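Side-chain contacts in protein LRIM1 (Anopheles gambiae, PDB 3O53), which works in a heterodimer with APL1C, another leucine-rich repeat protein, forming a complex that regulates complement-like immunity in the mosquito: residues 85-89 with 90-94; 104-108 with 109-113. All coordinates share one frame; numbering follows the deposited sequence.

Contact 1: residues 85-89 with 90-94; sequences LDLNN and NYVQE. With NAG (2-acetamido-2-deoxy-beta-D-glucopyranose), chain C.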
# COMPACT_ATOMS: atom_id res chain seq x y z
N LEU A 85 16.70 1.01 -0.63
CA LEU A 85 16.83 1.57 0.70
C LEU A 85 15.91 0.80 1.62
O LEU A 85 14.72 0.69 1.35
CB LEU A 85 16.43 3.04 0.69
CG LEU A 85 16.43 3.74 2.05
CD1 LEU A 85 17.84 3.78 2.64
CD2 LEU A 85 15.87 5.15 1.90
N ASP A 86 16.45 0.29 2.72
CA ASP A 86 15.63 -0.40 3.70
C ASP A 86 15.78 0.27 5.07
O ASP A 86 16.84 0.22 5.68
CB ASP A 86 16.03 -1.87 3.78
CG ASP A 86 15.16 -2.68 4.74
OD1 ASP A 86 14.46 -2.08 5.59
OD2 ASP A 86 15.16 -3.92 4.64
N LEU A 87 14.73 0.92 5.55
CA LEU A 87 14.75 1.47 6.90
C LEU A 87 13.61 0.90 7.74
O LEU A 87 13.13 1.55 8.67
CB LEU A 87 14.66 3.00 6.88
CG LEU A 87 13.37 3.58 6.30
CD1 LEU A 87 12.96 4.84 7.05
CD2 LEU A 87 13.58 3.84 4.82
N ASN A 88 13.17 -0.31 7.40
CA ASN A 88 12.19 -1.03 8.19
C ASN A 88 12.54 -0.94 9.67
O ASN A 88 13.71 -1.08 10.05
CB ASN A 88 12.13 -2.51 7.79
CG ASN A 88 11.40 -2.74 6.47
OD1 ASN A 88 10.75 -1.85 5.93
ND2 ASN A 88 11.51 -3.97 5.96
N ASN A 89 11.52 -0.75 10.51
CA ASN A 89 11.68 -0.78 11.96
C ASN A 89 12.60 0.32 12.46
O ASN A 89 13.68 0.06 13.01
CB ASN A 89 12.17 -2.16 12.40
CG ASN A 89 11.22 -3.26 11.97
OD1 ASN A 89 10.05 -3.26 12.37
ND2 ASN A 89 11.70 -4.18 11.15
N ASN A 90 12.16 1.55 12.25
CA ASN A 90 12.77 2.73 12.85
C ASN A 90 11.65 3.65 13.32
O ASN A 90 10.52 3.20 13.48
CB ASN A 90 13.70 3.43 11.86
CG ASN A 90 15.05 2.76 11.76
OD1 ASN A 90 15.93 2.99 12.59
ND2 ASN A 90 15.22 1.92 10.75
N TYR A 91 11.94 4.93 13.53
CA TYR A 91 10.93 5.88 13.98
C TYR A 91 10.81 7.07 13.05
O TYR A 91 10.36 8.13 13.46
CB TYR A 91 11.25 6.38 15.39
CG TYR A 91 11.39 5.27 16.40
CD1 TYR A 91 10.32 4.46 16.73
CD2 TYR A 91 12.61 5.03 17.03
CE1 TYR A 91 10.44 3.45 17.66
CE2 TYR A 91 12.75 4.02 17.95
CZ TYR A 91 11.66 3.23 18.26
OH TYR A 91 11.80 2.23 19.18
N VAL A 92 11.21 6.90 11.80
CA VAL A 92 11.22 8.02 10.87
C VAL A 92 9.82 8.62 10.68
O VAL A 92 8.84 7.89 10.58
CB VAL A 92 11.80 7.59 9.50
CG1 VAL A 92 11.70 8.72 8.49
CG2 VAL A 92 13.26 7.16 9.67
N GLN A 93 9.75 9.95 10.65
CA GLN A 93 8.50 10.66 10.41
C GLN A 93 8.42 11.21 8.99
O GLN A 93 7.36 11.19 8.38
CB GLN A 93 8.34 11.79 11.43
CG GLN A 93 8.31 11.31 12.87
CD GLN A 93 8.08 12.43 13.86
OE1 GLN A 93 8.64 13.52 13.73
NE2 GLN A 93 7.26 12.17 14.87
N GLU A 94 9.54 11.71 8.47
CA GLU A 94 9.53 12.23 7.10
C GLU A 94 10.72 11.68 6.33
O GLU A 94 11.85 11.71 6.80
CB GLU A 94 9.55 13.77 7.10
CG GLU A 94 8.44 14.38 7.94
CD GLU A 94 8.37 15.89 7.78
OE1 GLU A 94 8.61 16.38 6.65
OE2 GLU A 94 8.07 16.58 8.77
C1 NAG C . 18.38 -5.36 5.85
C2 NAG C . 17.92 -6.37 4.80
C3 NAG C . 16.89 -7.31 5.40
C4 NAG C . 17.40 -7.91 6.70
C5 NAG C . 17.89 -6.83 7.65
C6 NAG C . 18.50 -7.45 8.90
C7 NAG C . 17.74 -5.67 2.47
C8 NAG C . 16.94 -4.85 1.51
N2 NAG C . 17.29 -5.66 3.71
O3 NAG C . 16.57 -8.30 4.46
O4 NAG C . 16.35 -8.60 7.31
O5 NAG C . 18.85 -6.02 7.00
O6 NAG C . 19.63 -8.21 8.52
O7 NAG C . 18.74 -6.30 2.10
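The carboxamide of Asn90 meets Leu87 with its edge and Asn89 with one face. At the edge, ND2 donates to the backbone O of Leu87 (3.0 Å, N-H...O 174°), and this oxygen lies almost in the amide plane. Seen from Leu87, however, the donor stands well above the carbonyl plane, 59° out of it. Over the face sits the backbone O of Asn89, 3.3 Å from Asn90 CG. Two further hydrogen bonds hold the same amide: ND2 also donates to Leu65 O, and OD1 accepts from Leu70 N, which should fix the rotation of this buried group. Asparagine suits the place because one short side chain offers both donor and acceptor.

The carboxylate of Asp86 uses its two oxygens for different partners. OD1 takes the backbone N of Asn88 at 2.8 Å in an Asx turn, while OD2 accepts from N2 of an N-acetylglucosamine at 2.9 Å, part of the glycan on Asn64. Behind the turn, Leu87 holds CG between its backbone N and carbonyl carbon (chi1 63°), and CD1 reaches Val92 CG2 at 3.5 Å, the two side chains crossing nearly at right angles. Leu85, Leu87, Asn90 and Val92 fit the LxLxxNxL pattern of a leucine-rich repeat, in which inward apolar residues pack the core and the asparagine holds the turn after the strand.

Contact 2: residues 104-108 with 109-113; sequences LHAAN and NNISR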
# COMPACT_ATOMS: atom_id res chain seq x y z
N LEU A 104 11.91 0.59 -2.02
CA LEU A 104 11.91 1.36 -0.79
C LEU A 104 11.18 0.57 0.29
O LEU A 104 9.96 0.43 0.25
CB LEU A 104 11.23 2.71 -1.01
CG LEU A 104 11.20 3.68 0.17
CD1 LEU A 104 12.61 3.99 0.60
CD2 LEU A 104 10.46 4.98 -0.20
N HIS A 105 11.93 0.04 1.23
CA HIS A 105 11.37 -0.68 2.36
C HIS A 105 11.36 0.25 3.55
O HIS A 105 12.41 0.63 4.05
CB HIS A 105 12.23 -1.89 2.70
CG HIS A 105 12.06 -3.03 1.74
ND1 HIS A 105 10.96 -3.86 1.77
CD2 HIS A 105 12.84 -3.46 0.72
CE1 HIS A 105 11.08 -4.77 0.81
NE2 HIS A 105 12.21 -4.55 0.16
N ALA A 106 10.18 0.62 4.02
CA ALA A 106 10.09 1.57 5.13
C ALA A 106 8.87 1.28 5.98
O ALA A 106 8.18 2.19 6.43
CB ALA A 106 10.07 3.00 4.61
N ALA A 107 8.61 -0.00 6.21
CA ALA A 107 7.52 -0.42 7.07
C ALA A 107 7.88 -0.18 8.52
O ALA A 107 9.06 -0.13 8.88
CB ALA A 107 7.22 -1.93 6.83
N ASN A 108 6.87 -0.03 9.37
CA ASN A 108 7.08 0.05 10.81
C ASN A 108 7.92 1.25 11.21
O ASN A 108 8.88 1.13 11.97
CB ASN A 108 7.72 -1.24 11.31
CG ASN A 108 6.93 -2.46 10.89
OD1 ASN A 108 5.73 -2.37 10.64
ND2 ASN A 108 7.59 -3.60 10.81
N ASN A 109 7.54 2.41 10.69
CA ASN A 109 8.11 3.67 11.14
C ASN A 109 7.00 4.58 11.67
O ASN A 109 5.95 4.10 12.04
CB ASN A 109 8.91 4.31 10.00
CG ASN A 109 10.31 3.74 9.89
OD1 ASN A 109 11.26 4.31 10.42
ND2 ASN A 109 10.45 2.61 9.20
N ASN A 110 7.26 5.89 11.73
CA ASN A 110 6.24 6.89 12.09
C ASN A 110 5.89 7.77 10.89
O ASN A 110 5.52 8.93 11.06
CB ASN A 110 6.74 7.84 13.19
CG ASN A 110 7.06 7.15 14.50
OD1 ASN A 110 7.07 5.92 14.59
ND2 ASN A 110 7.34 7.95 15.53
N ILE A 111 6.02 7.23 9.68
CA ILE A 111 6.06 8.07 8.49
C ILE A 111 4.73 8.73 8.16
O ILE A 111 3.70 8.07 8.06
CB ILE A 111 6.57 7.28 7.26
CG1 ILE A 111 8.07 7.02 7.39
CG2 ILE A 111 6.25 8.04 5.97
CD1 ILE A 111 8.59 5.96 6.42
N SER A 112 4.76 10.05 7.99
CA SER A 112 3.61 10.80 7.53
C SER A 112 3.91 11.54 6.22
O SER A 112 3.00 12.12 5.64
CB SER A 112 3.11 11.79 8.60
OG SER A 112 4.12 12.74 8.93
N ARG A 113 5.16 11.52 5.76
CA ARG A 113 5.53 12.18 4.50
C ARG A 113 6.62 11.38 3.78
O ARG A 113 7.63 11.02 4.38
CB ARG A 113 6.04 13.63 4.72
CG ARG A 113 5.15 14.54 5.57
CD ARG A 113 3.98 15.16 4.79
NE ARG A 113 2.72 14.88 5.47
CZ ARG A 113 1.99 15.74 6.16
NH1 ARG A 113 2.33 17.02 6.28
NH2 ARG A 113 0.87 15.31 6.72
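Ile111 and Asn109 both set their first branch anti to the carbonyl carbon (chi1 -73° for CG1 of Ile111, -83° for CG of Asn109), and each thereby reaches back over the turn to the alanines before it. Ile111 continues in extended form, so that CD1 comes to Ala106 CB at 3.8 Å and lies equally far, 3.8 Å, from Ala106 O. Alanine's methyl is short, so the longer isoleucine makes the reach across the turn, and both residues are buried. Asn109 turns its amide so that ND2 faces Ala107 O at 3.1 Å, but the N-H...O angle of 126° makes this a weak bond.

Stronger partners lie in the preceding coil, where Asn109 ND2 gives a hydrogen bond to Leu87 O and OD1 receives one from Val92 N. One coil on, Asn130 repeats the pattern, its ND2 bonding to Ala106 O and its OD1 accepting from Ile111 N. Asn108 bends the chain with a left-handed backbone conformation, which asparagine tolerates better than most residues; its side-chain ND2 donates to Asn89 OD1, while its OD1 accepts from Asn129 ND2.

The chemistry implies a division of labour: Ala106 and Ile111 bury hydrocarbon toward the core, whereas the Asn109 amide, with only a weak bond inside its own turn, links coils more than it closes its own bend.

In the fold
Coming from the N terminus, the chain passes strand 84-86, makes the turn of contact 1 and runs into strand 91-97; it then returns through strand 103-105 to make contact 2, one coil later. The two turns are in series, neither nested nor crossed, with centres about 5 Å apart. Strands 84-86 and 103-105 are parallel neighbours, and Leu87 N probably bonds to His105 O (2.8 Å). Past the turns, Asn110 N probably bonds to Val92 O (2.8 Å). Asn88 OD1 also accepts from Ala107 N. Stacked in this way, the contacts tie successive coils of the leucine-rich repeat domain's solenoid together where its strands give way to loops.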